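Local coordinates for protein alpha-1,3-glucanase (Paenibacillus glycanilyticus, PDB 6K0P) that probably hydrolyses the alpha-1,3-glucosidic bonds of alpha-1,3-glucan, through a catalytic region that also binds the glucose disaccharide nigerose, at residues S90-G95 with Q156-D161; W219-K224 with T253-N258; N511-N516 with N543-N548. The protein carries 1 engineered substitution. All blocks are in the same frame, centred on the assembly; numbering follows the deposited sequence.

Contact 1 (S90-G95 with Q156-D161); sequences SIYADG and QKDAGD
The ring of Tyr92 meets the carboxylate of Asp158 at its edge, with OD2 lying in the ring plane. The side chains reach toward each other tip to tip, their planes 81° apart, and Tyr92 OH gives a short hydrogen bond of 2.5 Å to Asp158 OD2. The amide of Gln156 lies obliquely beside the same ring, carried there by an extended chain with CG anti to the backbone N (chi1 -180°); Lys154 makes a cation-pi contact with the ring. Gln156 NE2 bonds the other carboxylate oxygen, Asp158 OD1, at 2.8 Å, so both oxygens of this aspartate are gripped. Asp161 takes the short hydroxyl of Ser90, whose OG donates to the syn lone pair of Asp161 OD2 at 2.7 Å. The same oxygen also receives Asp158 N at 2.8 Å, from above the carboxylate plane. These aspartates end a type II turn, closed by Asp161 N to Asp158 O, whose third residue, Gly160, has backbone angles that suit glycine. Lys100 bonds both Ser90 OG and Asp161 OD1. Ser90 and Gln156 form an antiparallel hydrogen-bonded pair at the end of strand 152-156, which lies between strands 63-67 and 86-93 in an antiparallel sheet; the turn follows past Lys157.

Contact 2 (W219-K224 with T253-N258); sequences WTINSK and TDVGFN
Lys224 and Asp254 pass each other at a slant, the lysine's CE lying 3.5 Å from Asp254 OD1. The lysine chain bends at its second torsion (chi2 -75°), which turns CD toward the neighbouring strand; from there the ammonium reaches Phe257 O, where NZ donates at 3.1 Å from above the carbonyl plane. NZ stays 4.2 Å from Asp254 OD1, too far for a salt bridge, though the opposite charges probably still attract. Its strongest partner, Lys286 O, and the salt-bridged Asp289 lie one coil further on, while Asp254 OD1 accepts from Gly285 N. An alanine in place of Lys224 would probably leave Asp289 without its charged mate, Phe257 O without this donor, and a gap beside Asp254.

Strands 224-227 and 256-259 are parallel rungs on successive coils of the beta-helix expected of a pectate-lyase-like domain, and strand 286-289 follows on the next. Gly256 N, bonded to Ser223 O at 3.1 Å, begins the pairing. A CB on Gly256 would lie near the ammonium of Lys224 and, at this backbone conformation, press on the preceding carbonyl oxygen: a position for glycine.

Ile221 and Val255 make the apolar half, their side chains also set askew: CD1 of Ile221 rests 3.9 Å from Val255 CG2. Branching at CB suits Val255, because it spreads one methyl toward the isoleucine and the other, CG1, against the backbone of Asn222 and Ser223. Its CB also lies 3.4 Å from Ile221 O, a buried carbonyl oxygen with no polar partner in the model.

Contact 3 (N511-N516 with N543-N548); sequences NVNINN and NVKVNN
Strands 512-515 and 544-547 run parallel with axes 4.8 Å apart and only 9° between their directions, in exact register from Val512 opposite Val544 to Asn515 opposite Asn547. Backbone bonds zigzag between them from Val512 N and Asn543 O to Asn516 N and Asn547 O.

On one face Asn515 stacks on Asn547, while Asn513 lies beside Lys545. The amides of Asn515 and Asn547 are nearly coplanar, and Asn547 ND2 donates to Asn515 OD1 at 2.8 Å almost along the C=O axis. The first torsion puts both CG atoms anti to the carbonyl carbon, and matching second torsions, both near -50°, turn the amides alike as rungs of an asparagine ladder. The ladder runs on, since Asn515 ND2 donates to Asn485. A water links Asn513 OD1, 2.7 Å away, to Asn547 ND2. Asn513 packs its OD1 against Lys545 CB and gives its ND2 to Asp483; the lysine bends away, its NZ bonding to Gly570 O.

Asparagine, which tolerates positive phi, stands at the corners Asn511 and Asn543 and just past the strands at Asn516 and Asn548. Here the amides are steeply turned, 78° apart for the first pair, and still bond: Asn543 ND2 to Asn511 OD1 at 2.9 Å and Asn548 ND2 to Asn516 OD1 at 3.0 Å.

The opposite face is aliphatic. Ile514 CD1 touches Val546 CG2 at 4.1 Å and also nears Val544 CG1, while Val512 CB meets Val544 CG2; these are buried branched chains, probably part of the interior of the beta-helix.

Strand 475-485 pairs with the other edge of 512-515. Beyond 544-547 the chain's C-terminal residues take over, with Asn571, Asn572 and Trp573 bonding to its backbone.

Contact 1, contact 2 and contact 3 follow one another along the chain, each closing before the next opens. Contact 1 belongs to the N-terminal D1 region, in an antiparallel sheet; contacts 2 and 3 both lie in the D2 region, on an early and a late coil of one beta-helix, on opposite sides of the chain's centre. The centres of contacts 1 and 2 are about 36 Å apart, those of contacts 2 and 3 about 47 Å, and none touches another. One bound glycan lies on coils between contacts 2 and 3, another reaches Glu529, within the span of contact 3, and a third is held by residues of both D1 and D2, consistent with an extended surface for a long glucan.

Contact 1 (S90-G95 with Q156-D161)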
loop_
_atom_site.group_PDB
_atom_site.type_symbol
_atom_site.label_atom_id
_atom_site.label_comp_id
_atom_site.label_asym_id
_atom_site.label_seq_id
_atom_site.Cartn_x
_atom_site.Cartn_y
_atom_site.Cartn_z
ATOM N N SER A 90 21.906 4.637 -15.842
ATOM C CA SER A 90 22.967 3.644 -15.766
ATOM C C SER A 90 23.240 3.183 -14.342
ATOM O O SER A 90 23.070 3.936 -13.377
ATOM C CB SER A 90 24.247 4.200 -16.365
ATOM O OG SER A 90 24.030 4.533 -17.718
ATOM N N ILE A 91 23.681 1.928 -14.216
ATOM C CA ILE A 91 24.055 1.356 -12.927
ATOM C C ILE A 91 25.506 0.902 -12.981
ATOM O O ILE A 91 25.938 0.289 -13.968
ATOM C CB ILE A 91 23.110 0.221 -12.472
ATOM C CG1 ILE A 91 23.524 -0.305 -11.093
ATOM C CG2 ILE A 91 23.067 -0.921 -13.496
ATOM C CD1 ILE A 91 22.486 -1.258 -10.462
ATOM N N TYR A 92 26.252 1.234 -11.929
ATOM C CA TYR A 92 27.661 0.900 -11.778
ATOM C C TYR A 92 27.854 0.123 -10.483
ATOM O O TYR A 92 27.165 0.368 -9.484
ATOM C CB TYR A 92 28.497 2.180 -11.645
ATOM C CG TYR A 92 28.696 2.976 -12.912
ATOM C CD1 TYR A 92 27.633 3.617 -13.536
ATOM C CD2 TYR A 92 29.960 3.115 -13.467
ATOM C CE1 TYR A 92 27.824 4.357 -14.696
ATOM C CE2 TYR A 92 30.163 3.849 -14.616
ATOM C CZ TYR A 92 29.097 4.462 -15.229
ATOM O OH TYR A 92 29.320 5.188 -16.370
ATOM N N ALA A 93 28.812 -0.813 -10.497
ATOM C CA ALA A 93 29.238 -1.531 -9.301
ATOM C C ALA A 93 30.720 -1.262 -9.103
ATOM O O ALA A 93 31.533 -1.569 -9.985
ATOM C CB ALA A 93 28.991 -3.038 -9.433
ATOM N N ASP A 94 31.064 -0.675 -7.950
ATOM C CA ASP A 94 32.444 -0.307 -7.624
ATOM C C ASP A 94 33.107 0.464 -8.760
ATOM O O ASP A 94 34.272 0.246 -9.101
ATOM C CB ASP A 94 33.266 -1.519 -7.187
ATOM C CG ASP A 94 32.764 -2.118 -5.896
ATOM O OD1 ASP A 94 32.201 -1.370 -5.063
ATOM O OD2 ASP A 94 32.934 -3.339 -5.711
ATOM N N GLY A 95 32.347 1.374 -9.363
ATOM C CA GLY A 95 32.886 2.267 -10.365
ATOM C C GLY A 95 32.898 1.735 -11.777
ATOM O O GLY A 95 33.325 2.459 -12.689
ATOM N N GLN A 156 23.792 6.504 -12.219
ATOM C CA GLN A 156 24.453 7.627 -12.870
ATOM C C GLN A 156 23.817 7.905 -14.222
ATOM O O GLN A 156 23.481 6.982 -14.974
ATOM C CB GLN A 156 25.948 7.332 -13.046
ATOM C CG GLN A 156 26.753 8.437 -13.713
ATOM C CD GLN A 156 28.238 8.241 -13.509
ATOM O OE1 GLN A 156 28.735 8.363 -12.394
ATOM N NE2 GLN A 156 28.954 7.932 -14.586
ATOM N N LYS A 157 23.662 9.190 -14.527
ATOM C CA LYS A 157 23.073 9.629 -15.788
ATOM C C LYS A 157 24.204 9.856 -16.782
ATOM O O LYS A 157 24.895 10.876 -16.728
ATOM C CB LYS A 157 22.261 10.901 -15.561
ATOM C CG LYS A 157 21.067 11.041 -16.491
ATOM C CD LYS A 157 20.267 12.311 -16.184
ATOM C CE LYS A 157 20.930 13.526 -16.798
ATOM N NZ LYS A 157 20.918 13.513 -18.287
ATOM N N ASP A 158 24.398 8.905 -17.688
ATOM C CA ASP A 158 25.465 8.973 -18.678
ATOM C C ASP A 158 24.918 9.521 -19.995
ATOM O O ASP A 158 23.714 9.729 -20.165
ATOM C CB ASP A 158 26.091 7.584 -18.889
ATOM C CG ASP A 158 26.975 7.149 -17.726
ATOM O OD1 ASP A 158 27.467 8.020 -16.983
ATOM O OD2 ASP A 158 27.195 5.925 -17.564
ATOM N N ALA A 159 25.827 9.758 -20.944
ATOM C CA ALA A 159 25.396 10.168 -22.272
ATOM C C ALA A 159 24.433 9.131 -22.833
ATOM O O ALA A 159 24.671 7.925 -22.729
ATOM C CB ALA A 159 26.610 10.308 -23.194
ATOM N N GLY A 160 23.323 9.599 -23.398
ATOM C CA GLY A 160 22.325 8.703 -23.947
ATOM C C GLY A 160 21.237 8.282 -22.977
ATOM O O GLY A 160 20.224 7.721 -23.413
ATOM N N ASP A 161 21.419 8.520 -21.681
ATOM C CA ASP A 161 20.370 8.278 -20.699
ATOM C C ASP A 161 19.348 9.416 -20.755
ATOM O O ASP A 161 19.494 10.381 -21.518
ATOM C CB ASP A 161 20.973 8.132 -19.300
ATOM C CG ASP A 161 21.784 6.852 -19.123
ATOM O OD1 ASP A 161 21.571 5.876 -19.879
ATOM O OD2 ASP A 161 22.639 6.812 -18.207
#

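Contact 2 (W219-K224 with T253-N258)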
loop_
_atom_site.group_PDB
_atom_site.type_symbol
_atom_site.label_atom_id
_atom_site.label_comp_id
_atom_site.label_asym_id
_atom_site.label_seq_id
_atom_site.Cartn_x
_atom_site.Cartn_y
_atom_site.Cartn_z
ATOM N N TRP A 219 4.654 -14.421 -20.084
ATOM C CA TRP A 219 3.524 -15.219 -20.544
ATOM C C TRP A 219 2.311 -14.310 -20.616
ATOM O O TRP A 219 1.929 -13.704 -19.609
ATOM C CB TRP A 219 3.282 -16.375 -19.573
ATOM C CG TRP A 219 4.531 -17.173 -19.363
ATOM C CD1 TRP A 219 5.392 -17.101 -18.302
ATOM C CD2 TRP A 219 5.086 -18.130 -20.271
ATOM N NE1 TRP A 219 6.437 -17.971 -18.491
ATOM C CE2 TRP A 219 6.269 -18.619 -19.688
ATOM C CE3 TRP A 219 4.688 -18.629 -21.513
ATOM C CZ2 TRP A 219 7.064 -19.577 -20.306
ATOM C CZ3 TRP A 219 5.482 -19.590 -22.129
ATOM C CH2 TRP A 219 6.651 -20.052 -21.522
ATOM N N THR A 220 1.716 -14.199 -21.801
ATOM C CA THR A 220 0.586 -13.296 -21.968
ATOM C C THR A 220 -0.598 -13.781 -21.145
ATOM O O THR A 220 -0.971 -14.960 -21.197
ATOM C CB THR A 220 0.188 -13.229 -23.440
ATOM O OG1 THR A 220 1.208 -12.543 -24.173
ATOM C CG2 THR A 220 -1.143 -12.479 -23.610
ATOM N N ILE A 221 -1.179 -12.876 -20.370
ATOM C CA ILE A 221 -2.506 -13.070 -19.807
ATOM C C ILE A 221 -3.409 -12.021 -20.453
ATOM O O ILE A 221 -3.376 -10.833 -20.109
ATOM C CB ILE A 221 -2.519 -13.031 -18.273
ATOM C CG1 ILE A 221 -1.762 -11.825 -17.711
ATOM C CG2 ILE A 221 -1.906 -14.313 -17.716
ATOM C CD1 ILE A 221 -1.987 -11.634 -16.210
ATOM N N ASN A 222 -4.189 -12.450 -21.445
ATOM C CA ASN A 222 -5.079 -11.538 -22.153
ATOM C C ASN A 222 -6.540 -11.794 -21.819
ATOM O O ASN A 222 -7.433 -11.330 -22.536
ATOM C CB ASN A 222 -4.835 -11.565 -23.664
ATOM C CG ASN A 222 -5.138 -12.910 -24.291
ATOM O OD1 ASN A 222 -5.753 -13.778 -23.675
ATOM N ND2 ASN A 222 -4.700 -13.088 -25.532
ATOM N N SER A 223 -6.796 -12.519 -20.738
ATOM C CA SER A 223 -8.151 -12.867 -20.354
ATOM C C SER A 223 -8.174 -13.100 -18.858
ATOM O O SER A 223 -7.131 -13.167 -18.201
ATOM C CB SER A 223 -8.591 -14.139 -21.063
ATOM O OG SER A 223 -7.805 -15.233 -20.604
ATOM N N LYS A 224 -9.382 -13.233 -18.327
ATOM C CA LYS A 224 -9.571 -13.785 -16.993
ATOM C C LYS A 224 -9.512 -15.303 -17.088
ATOM O O LYS A 224 -10.265 -15.922 -17.849
ATOM C CB LYS A 224 -10.904 -13.304 -16.429
ATOM C CG LYS A 224 -10.777 -12.003 -15.686
ATOM C CD LYS A 224 -10.119 -12.239 -14.326
ATOM C CE LYS A 224 -9.515 -10.954 -13.808
ATOM N NZ LYS A 224 -9.185 -11.116 -12.373
ATOM N N THR A 253 -6.971 -3.675 -19.383
ATOM C CA THR A 253 -7.614 -4.954 -19.687
ATOM C C THR A 253 -7.776 -5.759 -18.400
ATOM O O THR A 253 -6.807 -5.914 -17.649
ATOM C CB THR A 253 -6.757 -5.766 -20.666
ATOM O OG1 THR A 253 -6.145 -4.902 -21.633
ATOM C CG2 THR A 253 -7.615 -6.794 -21.398
ATOM N N ASP A 254 -8.977 -6.280 -18.160
ATOM C CA ASP A 254 -9.303 -7.031 -16.948
ATOM C C ASP A 254 -8.825 -8.459 -17.157
ATOM O O ASP A 254 -9.504 -9.265 -17.800
ATOM C CB ASP A 254 -10.810 -6.979 -16.730
ATOM C CG ASP A 254 -11.251 -7.529 -15.376
ATOM O OD1 ASP A 254 -10.422 -7.652 -14.445
ATOM O OD2 ASP A 254 -12.467 -7.831 -15.253
ATOM N N VAL A 255 -7.636 -8.771 -16.644
ATOM C CA VAL A 255 -6.998 -10.057 -16.870
ATOM C C VAL A 255 -6.487 -10.582 -15.540
ATOM O O VAL A 255 -6.380 -9.847 -14.556
ATOM C CB VAL A 255 -5.861 -9.975 -17.916
ATOM C CG1 VAL A 255 -6.417 -9.459 -19.242
ATOM C CG2 VAL A 255 -4.733 -9.078 -17.409
ATOM N N GLY A 256 -6.203 -11.883 -15.503
ATOM C CA GLY A 256 -5.721 -12.494 -14.283
ATOM C C GLY A 256 -6.437 -13.798 -14.027
ATOM O O GLY A 256 -6.681 -14.555 -14.968
ATOM N N PHE A 257 -6.779 -14.066 -12.771
ATOM C CA PHE A 257 -7.455 -15.300 -12.394
ATOM C C PHE A 257 -8.804 -14.996 -11.767
ATOM O O PHE A 257 -9.010 -13.944 -11.156
ATOM C CB PHE A 257 -6.612 -16.120 -11.407
ATOM C CG PHE A 257 -5.334 -16.638 -12.006
ATOM C CD1 PHE A 257 -5.337 -17.735 -12.849
ATOM C CD2 PHE A 257 -4.134 -15.992 -11.752
ATOM C CE1 PHE A 257 -4.161 -18.189 -13.421
ATOM C CE2 PHE A 257 -2.959 -16.446 -12.309
ATOM C CZ PHE A 257 -2.969 -17.545 -13.145
ATOM N N ASN A 258 -9.736 -15.932 -11.939
ATOM C CA ASN A 258 -11.031 -15.866 -11.282
ATOM C C ASN A 258 -11.318 -17.261 -10.745
ATOM O O ASN A 258 -11.407 -18.220 -11.519
ATOM C CB ASN A 258 -12.121 -15.402 -12.263
ATOM C CG ASN A 258 -13.458 -15.150 -11.583
ATOM O OD1 ASN A 258 -13.853 -15.889 -10.684
ATOM N ND2 ASN A 258 -14.171 -14.109 -12.023
#

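Contact 3 (N511-N516 with N543-N548)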
loop_
_atom_site.group_PDB
_atom_site.type_symbol
_atom_site.label_atom_id
_atom_site.label_comp_id
_atom_site.label_asym_id
_atom_site.label_seq_id
_atom_site.Cartn_x
_atom_site.Cartn_y
_atom_site.Cartn_z
ATOM N N ASN A 511 0.776 2.891 25.300
ATOM C CA ASN A 511 2.170 2.791 24.854
ATOM C C ASN A 511 2.336 3.360 23.441
ATOM O O ASN A 511 2.650 2.648 22.485
ATOM C CB ASN A 511 2.693 1.348 24.897
ATOM C CG ASN A 511 2.569 0.721 26.263
ATOM O OD1 ASN A 511 2.667 1.401 27.281
ATOM N ND2 ASN A 511 2.366 -0.592 26.293
ATOM N N VAL A 512 2.112 4.664 23.333
ATOM C CA VAL A 512 2.152 5.356 22.051
ATOM C C VAL A 512 3.080 6.553 22.187
ATOM O O VAL A 512 2.988 7.305 23.162
ATOM C CB VAL A 512 0.747 5.784 21.590
ATOM C CG1 VAL A 512 0.827 6.667 20.351
ATOM C CG2 VAL A 512 -0.102 4.550 21.310
ATOM N N ASN A 513 3.974 6.722 21.215
ATOM C CA ASN A 513 4.848 7.883 21.131
ATOM C C ASN A 513 4.481 8.674 19.884
ATOM O O ASN A 513 4.383 8.103 18.790
ATOM C CB ASN A 513 6.313 7.448 21.066
ATOM C CG ASN A 513 6.744 6.725 22.313
ATOM O OD1 ASN A 513 6.589 7.238 23.420
ATOM N ND2 ASN A 513 7.261 5.513 22.149
ATOM N N ILE A 514 4.252 9.971 20.053
ATOM C CA ILE A 514 3.902 10.864 18.954
ATOM C C ILE A 514 4.994 11.920 18.875
ATOM O O ILE A 514 5.082 12.798 19.745
ATOM C CB ILE A 514 2.525 11.508 19.157
ATOM C CG1 ILE A 514 1.435 10.425 19.232
ATOM C CG2 ILE A 514 2.237 12.500 18.031
ATOM C CD1 ILE A 514 0.154 10.879 19.934
ATOM N N ASN A 515 5.826 11.845 17.841
ATOM C CA ASN A 515 7.065 12.616 17.777
ATOM C C ASN A 515 6.982 13.675 16.691
ATOM O O ASN A 515 6.727 13.358 15.525
ATOM C CB ASN A 515 8.246 11.686 17.506
ATOM C CG ASN A 515 8.405 10.641 18.582
ATOM O OD1 ASN A 515 8.412 10.957 19.774
ATOM N ND2 ASN A 515 8.507 9.379 18.173
ATOM N N ASN A 516 7.194 14.933 17.079
ATOM C CA ASN A 516 7.248 16.068 16.163
ATOM C C ASN A 516 6.016 16.227 15.271
ATOM O O ASN A 516 6.169 16.493 14.074
ATOM C CB ASN A 516 8.502 15.980 15.284
ATOM C CG ASN A 516 9.752 15.663 16.079
ATOM O OD1 ASN A 516 10.084 16.365 17.034
ATOM N ND2 ASN A 516 10.442 14.594 15.702
ATOM N N ASN A 543 0.405 5.799 29.057
ATOM C CA ASN A 543 1.766 5.849 28.526
ATOM C C ASN A 543 1.787 6.391 27.096
ATOM O O ASN A 543 2.430 5.832 26.203
ATOM C CB ASN A 543 2.460 4.488 28.622
ATOM C CG ASN A 543 3.959 4.593 28.452
ATOM O OD1 ASN A 543 4.559 5.617 28.783
ATOM N ND2 ASN A 543 4.574 3.541 27.922
ATOM N N VAL A 544 1.071 7.490 26.882
ATOM C CA VAL A 544 1.049 8.172 25.591
ATOM C C VAL A 544 1.893 9.433 25.735
ATOM O O VAL A 544 1.556 10.340 26.507
ATOM C CB VAL A 544 -0.381 8.476 25.128
ATOM C CG1 VAL A 544 -0.358 9.266 23.816
ATOM C CG2 VAL A 544 -1.175 7.172 24.952
ATOM N N LYS A 545 3.010 9.482 25.011
ATOM C CA LYS A 545 3.929 10.611 25.053
ATOM C C LYS A 545 3.766 11.444 23.788
ATOM O O LYS A 545 3.756 10.901 22.677
ATOM C CB LYS A 545 5.375 10.119 25.157
ATOM C CG LYS A 545 5.703 9.359 26.449
ATOM C CD LYS A 545 5.340 10.188 27.684
ATOM C CE LYS A 545 6.071 9.698 28.931
ATOM N NZ LYS A 545 5.628 8.349 29.363
ATOM N N VAL A 546 3.630 12.757 23.955
ATOM C CA VAL A 546 3.646 13.699 22.842
ATOM C C VAL A 546 4.916 14.525 22.967
ATOM O O VAL A 546 5.118 15.212 23.979
ATOM C CB VAL A 546 2.401 14.594 22.833
ATOM C CG1 VAL A 546 2.506 15.635 21.726
ATOM C CG2 VAL A 546 1.139 13.759 22.666
ATOM N N ASN A 547 5.772 14.467 21.947
ATOM C CA ASN A 547 7.095 15.081 22.011
ATOM C C ASN A 547 7.231 16.138 20.926
ATOM O O ASN A 547 7.059 15.843 19.739
ATOM C CB ASN A 547 8.184 14.021 21.860
ATOM C CG ASN A 547 8.079 12.941 22.903
ATOM O OD1 ASN A 547 7.990 13.226 24.103
ATOM N ND2 ASN A 547 8.061 11.690 22.460
ATOM N N ASN A 548 7.550 17.359 21.333
ATOM C CA ASN A 548 7.805 18.471 20.423
ATOM C C ASN A 548 6.663 18.735 19.441
ATOM O O ASN A 548 6.898 18.789 18.225
ATOM C CB ASN A 548 9.125 18.239 19.677
ATOM C CG ASN A 548 9.593 19.467 18.922
ATOM O OD1 ASN A 548 9.450 20.595 19.392
ATOM N ND2 ASN A 548 10.159 19.250 17.738
HETATM O O HOH W 1 5.112 5.798 25.390
HETATM O O HOH W 2 8.472 9.138 23.918
#